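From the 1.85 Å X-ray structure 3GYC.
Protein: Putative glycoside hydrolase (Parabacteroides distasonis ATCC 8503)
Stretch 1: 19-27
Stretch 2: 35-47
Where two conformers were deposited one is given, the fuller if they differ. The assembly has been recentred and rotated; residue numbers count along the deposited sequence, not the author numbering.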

# COMPACT_ATOMS: atom_id res chain seq x y z
N ILE A 19 0.98 7.67 7.10
CA ILE A 19 1.07 6.20 6.93
C ILE A 19 2.31 5.75 6.18
O ILE A 19 2.88 6.50 5.40
CB ILE A 19 -0.27 5.67 6.25
CG1 ILE A 19 -0.40 4.15 6.30
CG2 ILE A 19 -0.44 6.14 4.77
CD1 ILE A 19 -1.88 3.65 5.97
N THR A 20 2.78 4.54 6.48
CA THR A 20 3.83 3.91 5.74
C THR A 20 3.47 2.42 5.42
O THR A 20 2.86 1.77 6.23
CB THR A 20 5.16 3.94 6.47
OG1 THR A 20 6.11 3.34 5.62
CG2 THR A 20 5.15 3.10 7.77
N MSE A 21 3.82 1.98 4.22
CA MSE A 21 3.68 0.59 3.80
C MSE A 21 4.87 -0.24 4.31
O MSE A 21 6.03 0.03 3.93
CB MSE A 21 3.68 0.49 2.29
CG MSE A 21 3.62 -0.95 1.81
SE MSE A 21 4.11 -1.06 -0.01
CE MSE A 21 6.04 -0.81 0.20
N TRP A 22 4.59 -1.15 5.26
CA TRP A 22 5.57 -2.15 5.70
C TRP A 22 5.27 -3.54 5.10
O TRP A 22 5.96 -4.53 5.42
CB TRP A 22 5.69 -2.16 7.21
CG TRP A 22 6.59 -1.05 7.76
CD1 TRP A 22 7.11 -0.00 7.07
CD2 TRP A 22 6.96 -0.82 9.15
NE1 TRP A 22 7.86 0.82 7.90
CE2 TRP A 22 7.80 0.32 9.17
CE3 TRP A 22 6.78 -1.53 10.32
CZ2 TRP A 22 8.36 0.81 10.34
CZ3 TRP A 22 7.34 -1.06 11.46
CH2 TRP A 22 8.11 0.11 11.47
N ASP A 23 4.28 -3.57 4.20
CA ASP A 23 3.99 -4.69 3.31
C ASP A 23 4.14 -6.07 4.00
O ASP A 23 3.51 -6.32 5.01
CB ASP A 23 4.86 -4.54 2.04
CG ASP A 23 6.39 -4.35 2.37
OD1 ASP A 23 6.79 -3.19 2.66
OD2 ASP A 23 7.15 -5.35 2.40
N PHE A 24 4.96 -6.95 3.44
CA PHE A 24 5.25 -8.25 4.03
C PHE A 24 6.65 -8.23 4.68
O PHE A 24 7.07 -9.21 5.31
CB PHE A 24 5.08 -9.37 2.98
CG PHE A 24 5.53 -9.01 1.59
CD1 PHE A 24 6.84 -9.25 1.18
CD2 PHE A 24 4.64 -8.47 0.68
CE1 PHE A 24 7.24 -8.93 -0.16
CE2 PHE A 24 5.04 -8.15 -0.62
CZ PHE A 24 6.34 -8.38 -1.03
N SER A 25 7.34 -7.07 4.63
CA SER A 25 8.65 -6.97 5.26
C SER A 25 8.60 -7.05 6.81
O SER A 25 9.52 -7.57 7.42
CB SER A 25 9.35 -5.69 4.81
OG SER A 25 9.55 -5.63 3.40
N TRP A 26 7.51 -6.58 7.43
CA TRP A 26 7.39 -6.60 8.86
C TRP A 26 7.55 -8.01 9.44
O TRP A 26 8.06 -8.17 10.57
CB TRP A 26 6.00 -5.98 9.29
CG TRP A 26 4.85 -6.89 8.97
CD1 TRP A 26 4.17 -6.96 7.81
CD2 TRP A 26 4.27 -7.88 9.83
NE1 TRP A 26 3.22 -7.95 7.86
CE2 TRP A 26 3.23 -8.51 9.10
CE3 TRP A 26 4.53 -8.31 11.11
CZ2 TRP A 26 2.47 -9.52 9.64
CZ3 TRP A 26 3.78 -9.30 11.64
CH2 TRP A 26 2.76 -9.90 10.91
N LEU A 27 7.09 -9.01 8.70
CA LEU A 27 7.18 -10.39 9.17
C LEU A 27 8.41 -11.09 8.58
O LEU A 27 9.07 -11.86 9.29
CB LEU A 27 5.91 -11.16 8.78
CG LEU A 27 5.76 -12.57 9.31
CD1 LEU A 27 5.84 -12.57 10.85
CD2 LEU A 27 4.44 -13.22 8.74
N GLY A 35 16.24 -5.47 9.00
CA GLY A 35 15.49 -4.29 9.28
C GLY A 35 14.39 -4.36 10.29
O GLY A 35 14.16 -3.37 10.97
N TYR A 36 13.74 -5.52 10.41
CA TYR A 36 12.58 -5.67 11.24
C TYR A 36 12.67 -6.70 12.37
O TYR A 36 11.66 -7.16 12.86
CB TYR A 36 11.36 -5.92 10.38
CG TYR A 36 11.09 -4.86 9.38
CD1 TYR A 36 11.81 -4.80 8.18
CD2 TYR A 36 10.11 -3.89 9.60
CE1 TYR A 36 11.56 -3.81 7.20
CE2 TYR A 36 9.86 -2.89 8.64
CZ TYR A 36 10.60 -2.85 7.47
OH TYR A 36 10.33 -1.84 6.57
N GLU A 37 13.90 -7.00 12.78
CA GLU A 37 14.15 -7.90 13.89
C GLU A 37 13.56 -7.42 15.21
O GLU A 37 12.98 -8.23 15.94
CB GLU A 37 15.64 -8.11 14.07
CG GLU A 37 16.34 -8.85 12.94
CD GLU A 37 17.84 -8.79 13.16
OE1 GLU A 37 18.49 -7.79 12.76
OE2 GLU A 37 18.38 -9.74 13.76
N ASP A 38 13.71 -6.14 15.53
CA ASP A 38 13.22 -5.57 16.79
C ASP A 38 12.08 -4.61 16.49
O ASP A 38 12.30 -3.44 16.13
CB ASP A 38 14.37 -4.86 17.53
CG ASP A 38 13.96 -4.37 18.90
OD1 ASP A 38 12.73 -4.28 19.17
OD2 ASP A 38 14.85 -4.10 19.72
N TRP A 39 10.85 -5.12 16.58
CA TRP A 39 9.68 -4.33 16.28
C TRP A 39 9.50 -3.11 17.19
O TRP A 39 9.03 -2.08 16.71
CB TRP A 39 8.38 -5.14 16.33
CG TRP A 39 8.20 -6.15 15.25
CD1 TRP A 39 8.64 -6.08 13.96
CD2 TRP A 39 7.47 -7.38 15.36
NE1 TRP A 39 8.26 -7.21 13.27
CE2 TRP A 39 7.54 -8.02 14.12
CE3 TRP A 39 6.77 -7.99 16.40
CZ2 TRP A 39 6.90 -9.22 13.87
CZ3 TRP A 39 6.15 -9.19 16.16
CH2 TRP A 39 6.22 -9.80 14.91
N ASP A 40 9.86 -3.22 18.45
CA ASP A 40 9.80 -2.06 19.37
C ASP A 40 10.73 -0.96 18.92
O ASP A 40 10.31 0.23 18.85
CB ASP A 40 10.10 -2.45 20.81
CG ASP A 40 9.01 -3.33 21.38
OD1 ASP A 40 7.92 -2.80 21.64
OD2 ASP A 40 9.22 -4.53 21.57
N GLN A 41 11.95 -1.33 18.55
CA GLN A 41 12.90 -0.32 18.11
C GLN A 41 12.42 0.36 16.81
O GLN A 41 12.47 1.58 16.73
CB GLN A 41 14.30 -0.89 17.93
CG GLN A 41 15.36 0.13 17.45
CD GLN A 41 15.49 1.37 18.33
OE1 GLN A 41 15.12 1.36 19.53
NE2 GLN A 41 16.06 2.45 17.76
N VAL A 42 11.97 -0.42 15.82
CA VAL A 42 11.56 0.21 14.55
C VAL A 42 10.23 0.98 14.67
O VAL A 42 10.04 2.00 14.00
CB VAL A 42 11.67 -0.71 13.33
CG1 VAL A 42 13.12 -1.21 13.22
CG2 VAL A 42 10.70 -1.91 13.41
N LEU A 43 9.33 0.51 15.54
CA LEU A 43 8.10 1.25 15.79
C LEU A 43 8.42 2.57 16.59
O LEU A 43 7.75 3.55 16.40
CB LEU A 43 7.07 0.41 16.50
CG LEU A 43 6.43 -0.72 15.69
CD1 LEU A 43 5.63 -1.57 16.72
CD2 LEU A 43 5.57 -0.19 14.55
N ASP A 44 9.42 2.58 17.45
CA ASP A 44 9.82 3.81 18.16
C ASP A 44 10.40 4.79 17.13
O ASP A 44 10.09 5.95 17.18
CB ASP A 44 10.84 3.52 19.27
CG ASP A 44 10.25 2.73 20.45
OD1 ASP A 44 9.02 2.64 20.57
OD2 ASP A 44 11.05 2.26 21.30
N GLU A 45 11.20 4.29 16.19
CA GLU A 45 11.81 5.09 15.11
C GLU A 45 10.75 5.68 14.18
O GLU A 45 10.82 6.82 13.72
CB GLU A 45 12.81 4.24 14.33
CG GLU A 45 14.08 3.91 15.09
CD GLU A 45 15.05 2.95 14.34
OE1 GLU A 45 14.87 2.62 13.14
OE2 GLU A 45 16.00 2.47 14.99
N LEU A 46 9.76 4.86 13.86
CA LEU A 46 8.62 5.26 13.07
C LEU A 46 7.88 6.42 13.77
O LEU A 46 7.56 7.41 13.14
CB LEU A 46 7.64 4.06 12.93
CG LEU A 46 6.45 4.31 12.01
CD1 LEU A 46 6.99 4.58 10.60
CD2 LEU A 46 5.41 3.20 12.03
N SER A 47 7.58 6.28 15.05
CA SER A 47 6.88 7.36 15.80
C SER A 47 7.70 8.62 15.92
O SER A 47 7.16 9.71 15.85
CB SER A 47 6.53 6.90 17.20
OG SER A 47 5.61 5.84 17.14
O HOH W 1 9.04 -2.26 3.83

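The contact between these two stretches is dominated by aromatic rings, yet a single direct hydrogen bond joins them, and it too belongs to an indole: Trp39 NE1 donates to the backbone carbonyl Trp26 O at 2.9 Å, with an N-H...O angle of 153°. The carbonyl lies near the plane of the Trp39 ring, where the N-H points, so the indole can satisfy its polar group without giving up its buried position. The same approach brings the two tryptophan side chains together, Trp26 CE3 lying 3.8 Å from Trp39 CZ2. Their six-membered rings meet obliquely, with centroids 5.8 Å apart and planes at 40°.

The backbones are well separated along most of the contact. Strand 19-23 and helix 39-47 run roughly antiparallel, at 150°, and their axes come no closer than 11.4 Å, a gap that side chains must fill. Trp22 does most of this work and has the largest covered area of any residue here. Its six-membered ring reaches the helix, with Trp22 CZ3 3.7 Å from Leu43 CD2 and Trp22 CH2 3.8 Å from Val42 CG2; the carbonyl of Val42 also sits at the ring edge. Leu46 CD1 packs 4.0 Å from Trp22 CZ2 and 3.7 Å from Thr20 CG2, so one leucine methyl bridges two residues that alternate along the strand and point toward the helix.

Tyr36, ahead of the helix, presents its edge to a face of Trp22. Tyr36 CE2 is 3.6 Å from Trp22 CD2, and the planes of the tyrosine ring and the indole five-membered ring stand at 81°, an arrangement that sets the slightly positive C-H edge of one ring against the π cloud of the other. A face of the tyrosine ring is covered by backbone at Ser25 and Trp26. Here the two backbone segments draw close, Trp26 CA and Tyr36 CA being 5.8 Å apart.

The tyrosine hydroxyl extends the contact through solvent: water 1 donates to Tyr36 OH at 3.1 Å and to Asp23 OD1 at 2.7 Å. The other carboxylate oxygen, Asp23 OD2, caps the turn that leads into the following helix by accepting from Ser25 N at 2.8 Å, and it also accepts from Ser25 OG at 2.6 Å. Asp38 plays a similar part in the second stretch, where Asp38 OD1 accepts from Gln41 N at 3.1 Å. These caps are bonds within each stretch, while apolar and aromatic packing accounts for most of the contact between the stretches.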